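Local coordinates for MGS-MChE2 (Uncultured bacterium, PDB 5JD6), which probably hydrolyses carboxylic esters, as an esterase of the alpha/beta hydrolase superfamily recovered from the metagenome of lagoon sediments, at residues Thr195-Lys201 with Asp220-Ile226; Ile24-Leu28 with Pro52-Tyr57; Leu188-Pro194 with Phe214-Asp220. Residue numbers count along the deposited sequence, not the author numbering.

Contact 1: Thr195-Lys201 with Asp220-Ile226; sequences TCIIWGK and DADLYWI
Two neighbouring parallel strands, 195-200 and 221-226, run with axes 4.5 Å apart and a crossing angle of -23°. Their register is unbroken up to Gly200 opposite Ile226, the CA-CA distances ranging from 4.4 Å (Thr195-Ala221) to 5.1 Å (Cys196-Asp222). Thr195 starts the ladder: its N donates to Asp220 O (2.9 Å) and its O accepts from Asp222 N (2.8 Å). Cys196, chi1 t, lays SG against the edge of the Tyr224 ring, 3.9 Å from CE2, a sulfur-aromatic contact. Ile197 continues the ladder with N to Asp222 O and O from Tyr224 N, both 2.7 Å; on the face it shares with Thr195 and Trp199, its CG2 meets Leu223 CD1 at 3.7 Å. Helix 208-217 connects the two strands in the chain, a beta-alpha-beta unit at the edge of the central sheet of the alpha/beta hydrolase fold, with 221-226 outermost; that helix covers the Ile197 face, and helix 238-252 packs on the Cys196 face. Ile198, rotamer mt, puts CG2 3.8 Å from Ile226 CD1. Trp199 N reaches Tyr224 O (2.9 Å), and its O takes Ile226 N (2.7 Å); with chi1 near -140° its indole leads away from the outer strand, NE1 bonding to Thr206 O, and touches the probable catalytic triad of Ser91, Asp203 and His231. Gly200 adds a CA-H...O contact, CA to Ile226 O at 3.3 Å. Lys201 N closes on the same Ile226 O (2.7 Å); with chi1 near -110°, its CE sits over the five-membered ring of Trp225, 4.0 Å from the centroid, a CH-pi contact.

Contact 2: Ile24-Leu28 with Pro52-Tyr57; sequences ILHGL and PELPLY
The end of strand 20-25 and the His-Gly loop after it, which in alpha/beta hydrolases commonly, and so probably here, helps form the oxyanion hole, lie against the loop that follows strand 47-52. The two run roughly in the same direction, 17° apart end to end, with CA-CA distances of 7.0 Å for Ile24 and Pro52 and 7.7 Å for Leu28 and Leu56, too far apart for strand pairing; the closest approaches mostly involve side chains. Pro52 CD lies 3.3 Å from Ile24 O. Leu25, rotamer mt, directs CD2 to Leu54 CD1 (3.8 Å) and Pro52 CG (4.2 Å). His26 has chi1 p, which carries its ring toward Glu53; NE2 gives a weak hydrogen bond to Glu53 OE1 at 3.0 Å. Pro55 centres an inverse gamma turn, with a weak hydrogen bond of 3.0 Å from Leu56 N to Leu54 O, after which Leu56 CG packs on Leu28 CD2 (3.8 Å). The same CD2 is 3.4 Å from Tyr57 OH. Helix 66-80 receives Leu25, Leu54 and Leu56, helix 92-103 meets Leu25 and Leu28, and Leu28 and Tyr57 touch helix 169-181, while backbone bonds tie Ile24 to Leu50 and Leu25 to Leu88 and Asn90.

Contact 3: Leu188-Pro194 with Phe214-Asp220; sequences LPKMKTP and FKRLLPD
Segment 188-194 is an irregular chain that curls around the C-terminal end of helix 208-217, whose last turn and exit make up 214-220. Met191 N returns to Leu188 O at 3.0 Å; across from it, Leu218 N bonds to Phe214 O (3.1 Å) before Leu218 leaves helical phi/psi. The CA atoms pair Pro189 with Leu217 (4.7 Å), Lys190 with Pro219 (5.7 Å) and Pro194 with Asp220 (5.3 Å). No hydrogen bond links the segments; instead there are CA-H...O contacts, Pro189 CA to Leu217 O at 3.2 Å and Pro194 CA to Asp220 O at 3.6 Å. Leu188, rotamer mt, is the apolar hub: its CD1 meets Phe214 CD1 at 3.5 Å, its CB meets Leu217 CB at 3.6 Å, and its CD2 meets Leu218 CD2 at 3.7 Å. Pro219 wedges in next to it, with CD 3.3 Å from Leu188 O and CG 3.7 Å from Met191 O. Asp220 CB lies 3.6 Å from Lys192 O, and its OD1 forms a salt bridge with Arg252. Helix 92-103 backs Leu188, Met191 and Phe214. In this alpha/beta hydrolase fold, the contact joins the lead-in to strand 195-200 to the helix-to-strand turn of the following beta-alpha-beta crossover.

In the fold
Going from the N terminus, contact 2 comes first: it brings the loop leaving strand 47-52 back to the end of strand 20-25 and the loop after it, and is complete long before the other two begin. Contact 3 then opens at 188-194 and closes at 214-220; contact 1 opens within that span and closes at 220-226, so their segments alternate and the loops cross. They share Asp220 and touch through Ile197 on Phe214 and Thr195 on Leu218. Together they join strand 195-200 to strand 221-226 along their length and hold the C-terminal end of helix 208-217 against the lead-in to strand 195-200. Contact 2 reaches the same sheet across the chain's centre, about 22 Å from contact 1 between centres.

Contact 1: Thr195-Lys201 with Asp220-Ile226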
loop_
_atom_site.group_PDB
_atom_site.type_symbol
_atom_site.label_atom_id
_atom_site.label_comp_id
_atom_site.label_asym_id
_atom_site.label_seq_id
_atom_site.Cartn_x
_atom_site.Cartn_y
_atom_site.Cartn_z
ATOM N N THR A 195 8.089 9.469 5.590
ATOM C CA THR A 195 7.768 8.601 4.467
ATOM C C THR A 195 9.001 7.934 3.870
ATOM O O THR A 195 10.005 8.588 3.590
ATOM C CB THR A 195 7.034 9.380 3.360
ATOM O OG1 THR A 195 5.831 9.946 3.894
ATOM C CG2 THR A 195 6.682 8.460 2.201
ATOM N N CYS A 196 8.915 6.622 3.681
ATOM C CA CYS A 196 9.976 5.872 3.027
ATOM C C CYS A 196 9.539 5.484 1.622
ATOM O O CYS A 196 8.522 4.813 1.442
ATOM C CB CYS A 196 10.339 4.626 3.835
ATOM S SG CYS A 196 11.728 3.685 3.168
ATOM N N ILE A 197 10.305 5.912 0.626
ATOM C CA ILE A 197 9.983 5.596 -0.756
ATOM C C ILE A 197 11.030 4.662 -1.351
ATOM O O ILE A 197 12.167 5.062 -1.591
ATOM C CB ILE A 197 9.883 6.868 -1.617
ATOM C CG1 ILE A 197 9.096 7.951 -0.878
ATOM C CG2 ILE A 197 9.239 6.554 -2.955
ATOM C CD1 ILE A 197 9.144 9.302 -1.553
ATOM N N ILE A 198 10.635 3.413 -1.573
ATOM C CA ILE A 198 11.510 2.420 -2.184
ATOM C C ILE A 198 11.010 2.115 -3.591
ATOM O O ILE A 198 9.825 1.876 -3.789
ATOM C CB ILE A 198 11.568 1.127 -1.350
ATOM C CG1 ILE A 198 11.983 1.445 0.089
ATOM C CG2 ILE A 198 12.527 0.128 -1.978
ATOM C CD1 ILE A 198 11.982 0.247 1.009
ATOM N N TRP A 199 11.903 2.129 -4.573
ATOM C CA TRP A 199 11.459 2.046 -5.959
ATOM C C TRP A 199 12.388 1.212 -6.834
ATOM O O TRP A 199 13.604 1.221 -6.650
ATOM C CB TRP A 199 11.332 3.454 -6.541
ATOM C CG TRP A 199 10.139 3.657 -7.420
ATOM C CD1 TRP A 199 10.054 3.409 -8.760
ATOM C CD2 TRP A 199 8.861 4.167 -7.023
ATOM N NE1 TRP A 199 8.799 3.730 -9.220
ATOM C CE2 TRP A 199 8.048 4.199 -8.174
ATOM C CE3 TRP A 199 8.326 4.602 -5.807
ATOM C CZ2 TRP A 199 6.728 4.645 -8.143
ATOM C CZ3 TRP A 199 7.015 5.043 -5.778
ATOM C CH2 TRP A 199 6.231 5.061 -6.939
ATOM N N GLY A 200 11.806 0.494 -7.787
ATOM C CA GLY A 200 12.589 -0.186 -8.802
ATOM C C GLY A 200 13.172 0.842 -9.752
ATOM O O GLY A 200 12.474 1.763 -10.175
ATOM N N LYS A 201 14.449 0.689 -10.089
ATOM C CA LYS A 201 15.145 1.675 -10.912
ATOM C C LYS A 201 14.692 1.656 -12.372
ATOM O O LYS A 201 14.974 2.590 -13.124
ATOM C CB LYS A 201 16.658 1.463 -10.836
ATOM C CG LYS A 201 17.389 2.562 -10.083
ATOM C CD LYS A 201 17.592 3.792 -10.957
ATOM C CE LYS A 201 18.453 4.840 -10.261
ATOM N NZ LYS A 201 19.607 4.245 -9.531
ATOM N N ASP A 220 8.875 15.410 4.515
ATOM C CA ASP A 220 9.741 14.489 5.242
ATOM C C ASP A 220 9.707 13.098 4.617
ATOM O O ASP A 220 8.950 12.231 5.053
ATOM C CB ASP A 220 9.328 14.421 6.714
ATOM C CG ASP A 220 10.280 13.587 7.550
ATOM O OD1 ASP A 220 11.440 13.398 7.129
ATOM O OD2 ASP A 220 9.867 13.121 8.634
ATOM N N ALA A 221 10.534 12.891 3.596
ATOM C CA ALA A 221 10.558 11.619 2.884
ATOM C C ALA A 221 11.971 11.214 2.473
ATOM O O ALA A 221 12.813 12.062 2.179
ATOM C CB ALA A 221 9.657 11.686 1.661
ATOM N N ASP A 222 12.222 9.908 2.459
ATOM C CA ASP A 222 13.507 9.375 2.021
ATOM C C ASP A 222 13.315 8.442 0.830
ATOM O O ASP A 222 12.371 7.652 0.797
ATOM C CB ASP A 222 14.207 8.641 3.166
ATOM C CG ASP A 222 14.449 9.533 4.367
ATOM O OD1 ASP A 222 15.384 10.360 4.315
ATOM O OD2 ASP A 222 13.709 9.403 5.365
ATOM N N LEU A 223 14.213 8.537 -0.144
ATOM C CA LEU A 223 14.079 7.778 -1.382
ATOM C C LEU A 223 15.220 6.780 -1.571
ATOM O O LEU A 223 16.395 7.146 -1.524
ATOM C CB LEU A 223 14.010 8.734 -2.575
ATOM C CG LEU A 223 13.848 8.140 -3.976
ATOM C CD1 LEU A 223 12.699 7.147 -4.021
ATOM C CD2 LEU A 223 13.626 9.253 -4.986
ATOM N N TYR A 224 14.861 5.517 -1.782
ATOM C CA TYR A 224 15.839 4.461 -2.024
ATOM C C TYR A 224 15.461 3.658 -3.264
ATOM O O TYR A 224 14.291 3.342 -3.473
ATOM C CB TYR A 224 15.949 3.536 -0.810
ATOM C CG TYR A 224 16.148 4.263 0.500
ATOM C CD1 TYR A 224 17.400 4.734 0.871
ATOM C CD2 TYR A 224 15.083 4.475 1.366
ATOM C CE1 TYR A 224 17.586 5.400 2.069
ATOM C CE2 TYR A 224 15.261 5.139 2.566
ATOM C CZ TYR A 224 16.514 5.599 2.911
ATOM O OH TYR A 224 16.697 6.262 4.103
ATOM N N TRP A 225 16.451 3.327 -4.084
ATOM C CA TRP A 225 16.198 2.591 -5.319
ATOM C C TRP A 225 16.660 1.138 -5.256
ATOM O O TRP A 225 17.567 0.789 -4.501
ATOM C CB TRP A 225 16.877 3.283 -6.505
ATOM C CG TRP A 225 16.074 4.396 -7.107
ATOM C CD1 TRP A 225 14.957 4.276 -7.885
ATOM C CD2 TRP A 225 16.336 5.800 -6.998
ATOM N NE1 TRP A 225 14.503 5.518 -8.258
ATOM C CE2 TRP A 225 15.333 6.470 -7.727
ATOM C CE3 TRP A 225 17.319 6.554 -6.349
ATOM C CZ2 TRP A 225 15.284 7.859 -7.825
ATOM C CZ3 TRP A 225 17.270 7.932 -6.449
ATOM C CH2 TRP A 225 16.261 8.570 -7.182
ATOM N N ILE A 226 16.019 0.298 -6.062
ATOM C CA ILE A 226 16.467 -1.072 -6.274
ATOM C C ILE A 226 16.705 -1.289 -7.767
ATOM O O ILE A 226 15.791 -1.138 -8.578
ATOM C CB ILE A 226 15.449 -2.102 -5.750
ATOM C CG1 ILE A 226 15.197 -1.892 -4.255
ATOM C CG2 ILE A 226 15.940 -3.517 -6.009
ATOM C CD1 ILE A 226 14.159 -2.828 -3.671
#

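Contact 2: Ile24-Leu28 with Pro52-Tyr57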
loop_
_atom_site.group_PDB
_atom_site.type_symbol
_atom_site.label_atom_id
_atom_site.label_comp_id
_atom_site.label_asym_id
_atom_site.label_seq_id
_atom_site.Cartn_x
_atom_site.Cartn_y
_atom_site.Cartn_z
ATOM N N ILE A 24 -0.482 -3.526 5.610
ATOM C CA ILE A 24 -0.093 -3.600 4.209
ATOM C C ILE A 24 -1.286 -3.475 3.266
ATOM O O ILE A 24 -2.267 -4.205 3.394
ATOM C CB ILE A 24 0.637 -4.923 3.917
ATOM C CG1 ILE A 24 2.023 -4.918 4.561
ATOM C CG2 ILE A 24 0.750 -5.152 2.422
ATOM C CD1 ILE A 24 2.811 -6.184 4.314
ATOM N N LEU A 25 -1.192 -2.550 2.316
ATOM C CA LEU A 25 -2.234 -2.376 1.313
ATOM C C LEU A 25 -1.737 -2.768 -0.074
ATOM O O LEU A 25 -0.922 -2.066 -0.672
ATOM C CB LEU A 25 -2.730 -0.932 1.297
ATOM C CG LEU A 25 -3.424 -0.437 2.563
ATOM C CD1 LEU A 25 -3.834 1.016 2.400
ATOM C CD2 LEU A 25 -4.630 -1.305 2.879
ATOM N N HIS A 26 -2.230 -3.894 -0.580
ATOM C CA HIS A 26 -1.871 -4.350 -1.917
ATOM C C HIS A 26 -2.790 -3.717 -2.959
ATOM O O HIS A 26 -3.809 -3.118 -2.614
ATOM C CB HIS A 26 -1.936 -5.877 -2.000
ATOM C CG HIS A 26 -3.329 -6.426 -1.938
ATOM N ND1 HIS A 26 -3.904 -7.110 -2.986
ATOM C CD2 HIS A 26 -4.258 -6.386 -0.956
ATOM C CE1 HIS A 26 -5.131 -7.472 -2.651
ATOM N NE2 HIS A 26 -5.370 -7.045 -1.425
ATOM N N GLY A 27 -2.429 -3.850 -4.231
ATOM C CA GLY A 27 -3.198 -3.249 -5.306
ATOM C C GLY A 27 -4.298 -4.146 -5.845
ATOM O O GLY A 27 -4.789 -5.032 -5.145
ATOM N N LEU A 28 -4.687 -3.909 -7.095
ATOM C CA LEU A 28 -5.723 -4.703 -7.749
ATOM C C LEU A 28 -5.173 -6.041 -8.234
ATOM O O LEU A 28 -5.812 -7.080 -8.072
ATOM C CB LEU A 28 -6.328 -3.933 -8.925
ATOM C CG LEU A 28 -7.076 -2.638 -8.598
ATOM C CD1 LEU A 28 -7.508 -1.936 -9.876
ATOM C CD2 LEU A 28 -8.277 -2.926 -7.710
ATOM N N PRO A 52 -4.919 -6.614 5.318
ATOM C CA PRO A 52 -6.377 -6.621 5.163
ATOM C C PRO A 52 -6.810 -6.678 3.705
ATOM O O PRO A 52 -6.155 -6.089 2.845
ATOM C CB PRO A 52 -6.796 -5.298 5.801
ATOM C CG PRO A 52 -5.633 -4.402 5.567
ATOM C CD PRO A 52 -4.410 -5.277 5.669
ATOM N N GLU A 53 -7.901 -7.385 3.433
ATOM C CA GLU A 53 -8.451 -7.420 2.085
ATOM C C GLU A 53 -9.500 -6.337 1.907
ATOM O O GLU A 53 -10.592 -6.409 2.467
ATOM C CB GLU A 53 -9.037 -8.797 1.772
ATOM C CG GLU A 53 -8.001 -9.889 1.875
ATOM C CD GLU A 53 -6.758 -9.555 1.073
ATOM O OE1 GLU A 53 -6.879 -9.260 -0.136
ATOM O OE2 GLU A 53 -5.664 -9.544 1.671
ATOM N N LEU A 54 -9.144 -5.323 1.126
ATOM C CA LEU A 54 -10.031 -4.203 0.869
ATOM C C LEU A 54 -11.192 -4.630 -0.023
ATOM O O LEU A 54 -11.044 -5.524 -0.858
ATOM C CB LEU A 54 -9.257 -3.049 0.229
ATOM C CG LEU A 54 -8.057 -2.543 1.033
ATOM C CD1 LEU A 54 -7.430 -1.333 0.358
ATOM C CD2 LEU A 54 -8.459 -2.222 2.464
ATOM N N PRO A 55 -12.360 -4.001 0.165
ATOM C CA PRO A 55 -13.545 -4.283 -0.650
ATOM C C PRO A 55 -13.506 -3.560 -1.995
ATOM O O PRO A 55 -14.379 -2.736 -2.266
ATOM C CB PRO A 55 -14.688 -3.759 0.218
ATOM C CG PRO A 55 -14.076 -2.639 0.981
ATOM C CD PRO A 55 -12.655 -3.053 1.255
ATOM N N LEU A 56 -12.509 -3.871 -2.819
ATOM C CA LEU A 56 -12.336 -3.202 -4.106
ATOM C C LEU A 56 -13.541 -3.390 -5.024
ATOM O O LEU A 56 -14.001 -2.439 -5.654
ATOM C CB LEU A 56 -11.073 -3.703 -4.815
ATOM C CG LEU A 56 -9.698 -3.333 -4.247
ATOM C CD1 LEU A 56 -9.713 -1.936 -3.640
ATOM C CD2 LEU A 56 -9.233 -4.355 -3.223
ATOM N N TYR A 57 -14.053 -4.615 -5.090
ATOM C CA TYR A 57 -15.120 -4.944 -6.033
ATOM C C TYR A 57 -16.415 -5.384 -5.361
ATOM O O TYR A 57 -17.243 -6.047 -5.985
ATOM C CB TYR A 57 -14.663 -6.048 -6.986
ATOM C CG TYR A 57 -13.416 -5.727 -7.772
ATOM C CD1 TYR A 57 -13.401 -4.686 -8.693
ATOM C CD2 TYR A 57 -12.258 -6.475 -7.608
ATOM C CE1 TYR A 57 -12.264 -4.395 -9.422
ATOM C CE2 TYR A 57 -11.115 -6.190 -8.333
ATOM C CZ TYR A 57 -11.124 -5.149 -9.238
ATOM O OH TYR A 57 -9.991 -4.859 -9.963
#

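Contact 3: Leu188-Pro194 with Phe214-Asp220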
loop_
_atom_site.group_PDB
_atom_site.type_symbol
_atom_site.label_atom_id
_atom_site.label_comp_id
_atom_site.label_asym_id
_atom_site.label_seq_id
_atom_site.Cartn_x
_atom_site.Cartn_y
_atom_site.Cartn_z
ATOM N N LEU A 188 0.428 16.589 -1.141
ATOM C CA LEU A 188 1.752 16.162 -0.682
ATOM C C LEU A 188 2.632 17.212 0.028
ATOM O O LEU A 188 3.256 16.873 1.034
ATOM C CB LEU A 188 2.539 15.588 -1.865
ATOM C CG LEU A 188 2.014 14.300 -2.496
ATOM C CD1 LEU A 188 2.931 13.849 -3.619
ATOM C CD2 LEU A 188 1.852 13.204 -1.453
ATOM N N PRO A 189 2.707 18.468 -0.486
ATOM C CA PRO A 189 3.660 19.458 0.047
ATOM C C PRO A 189 3.791 19.543 1.571
ATOM O O PRO A 189 4.863 19.915 2.046
ATOM C CB PRO A 189 3.126 20.793 -0.506
ATOM C CG PRO A 189 1.852 20.467 -1.235
ATOM C CD PRO A 189 1.977 19.040 -1.627
ATOM N N LYS A 190 2.749 19.215 2.326
ATOM C CA LYS A 190 2.923 19.095 3.768
ATOM C C LYS A 190 2.029 18.001 4.357
ATOM O O LYS A 190 1.139 18.258 5.169
ATOM C CB LYS A 190 2.678 20.442 4.460
ATOM C CG LYS A 190 2.985 20.447 5.961
ATOM C CD LYS A 190 2.925 21.848 6.544
ATOM C CE LYS A 190 3.087 21.817 8.051
ATOM N NZ LYS A 190 1.873 21.234 8.689
ATOM N N MET A 191 2.264 16.773 3.911
ATOM C CA MET A 191 1.840 15.598 4.654
ATOM C C MET A 191 3.034 15.209 5.519
ATOM O O MET A 191 3.916 14.464 5.088
ATOM C CB MET A 191 1.406 14.465 3.721
ATOM C CG MET A 191 0.067 14.718 3.029
ATOM S SD MET A 191 -0.215 13.682 1.577
ATOM C CE MET A 191 0.163 12.062 2.234
ATOM N N LYS A 192 3.053 15.748 6.736
ATOM C CA LYS A 192 4.234 15.747 7.602
ATOM C C LYS A 192 4.820 14.374 7.912
ATOM O O LYS A 192 6.011 14.264 8.210
ATOM C CB LYS A 192 3.905 16.434 8.928
ATOM C CG LYS A 192 3.745 17.934 8.842
ATOM C CD LYS A 192 2.822 18.438 9.938
ATOM C CE LYS A 192 3.598 19.233 10.976
ATOM N NZ LYS A 192 2.949 19.198 12.313
ATOM N N THR A 193 3.987 13.341 7.847
ATOM C CA THR A 193 4.381 12.004 8.282
ATOM C C THR A 193 5.651 11.516 7.590
ATOM O O THR A 193 5.807 11.689 6.381
ATOM C CB THR A 193 3.258 10.979 8.030
ATOM O OG1 THR A 193 3.189 10.673 6.633
ATOM C CG2 THR A 193 1.917 11.523 8.501
ATOM N N PRO A 194 6.569 10.920 8.368
ATOM C CA PRO A 194 7.808 10.335 7.845
ATOM C C PRO A 194 7.521 9.288 6.778
ATOM O O PRO A 194 6.790 8.332 7.034
ATOM C CB PRO A 194 8.448 9.698 9.083
ATOM C CG PRO A 194 7.882 10.462 10.232
ATOM C CD PRO A 194 6.477 10.794 9.833
ATOM N N PHE A 214 7.424 12.298 -5.774
ATOM C CA PHE A 214 7.038 12.044 -4.390
ATOM C C PHE A 214 8.063 12.623 -3.424
ATOM O O PHE A 214 7.708 13.252 -2.429
ATOM C CB PHE A 214 6.881 10.541 -4.144
ATOM C CG PHE A 214 5.494 10.025 -4.394
ATOM C CD1 PHE A 214 4.394 10.666 -3.849
ATOM C CD2 PHE A 214 5.289 8.900 -5.173
ATOM C CE1 PHE A 214 3.116 10.193 -4.074
ATOM C CE2 PHE A 214 4.013 8.423 -5.404
ATOM C CZ PHE A 214 2.925 9.071 -4.853
ATOM N N LYS A 215 9.337 12.403 -3.731
ATOM C CA LYS A 215 10.429 12.909 -2.911
ATOM C C LYS A 215 10.449 14.437 -2.895
ATOM O O LYS A 215 10.715 15.049 -1.860
ATOM C CB LYS A 215 11.767 12.359 -3.416
ATOM C CG LYS A 215 12.996 13.008 -2.801
ATOM C CD LYS A 215 13.054 12.803 -1.298
ATOM C CE LYS A 215 14.234 13.550 -0.695
ATOM N NZ LYS A 215 14.255 13.462 0.790
ATOM N N ARG A 216 10.160 15.045 -4.043
ATOM C CA ARG A 216 10.136 16.501 -4.163
ATOM C C ARG A 216 9.082 17.136 -3.263
ATOM O O ARG A 216 9.389 17.996 -2.437
ATOM C CB ARG A 216 9.872 16.924 -5.613
ATOM C CG ARG A 216 11.072 16.831 -6.536
ATOM C CD ARG A 216 10.845 17.613 -7.827
ATOM N NE ARG A 216 9.658 17.170 -8.557
ATOM C CZ ARG A 216 8.537 17.878 -8.665
ATOM N NH1 ARG A 216 8.441 19.067 -8.088
ATOM N NH2 ARG A 216 7.509 17.395 -9.353
ATOM N N LEU A 217 7.839 16.699 -3.431
ATOM C CA LEU A 217 6.702 17.344 -2.789
ATOM C C LEU A 217 6.608 17.039 -1.294
ATOM O O LEU A 217 6.388 17.943 -0.490
ATOM C CB LEU A 217 5.411 16.931 -3.497
ATOM C CG LEU A 217 5.404 17.212 -5.002
ATOM C CD1 LEU A 217 4.160 16.643 -5.666
ATOM C CD2 LEU A 217 5.519 18.705 -5.267
ATOM N N LEU A 218 6.777 15.773 -0.923
ATOM C CA LEU A 218 6.712 15.380 0.483
ATOM C C LEU A 218 7.803 16.059 1.306
ATOM O O LEU A 218 8.981 16.001 0.951
ATOM C CB LEU A 218 6.821 13.860 0.624
ATOM C CG LEU A 218 5.570 13.049 0.280
ATOM C CD1 LEU A 218 5.874 11.561 0.319
ATOM C CD2 LEU A 218 4.436 13.391 1.235
ATOM N N PRO A 219 7.409 16.708 2.411
ATOM C CA PRO A 219 8.343 17.441 3.274
ATOM C C PRO A 219 9.347 16.530 3.978
ATOM O O PRO A 219 10.534 16.850 4.023
ATOM C CB PRO A 219 7.420 18.123 4.291
ATOM C CG PRO A 219 6.191 17.283 4.311
ATOM C CD PRO A 219 6.024 16.780 2.908
ATOM N N ASP A 220 8.875 15.410 4.515
ATOM C CA ASP A 220 9.741 14.489 5.242
ATOM C C ASP A 220 9.707 13.098 4.617
ATOM O O ASP A 220 8.950 12.231 5.053
ATOM C CB ASP A 220 9.328 14.421 6.714
ATOM C CG ASP A 220 10.280 13.587 7.550
ATOM O OD1 ASP A 220 11.440 13.398 7.129
ATOM O OD2 ASP A 220 9.867 13.121 8.634
#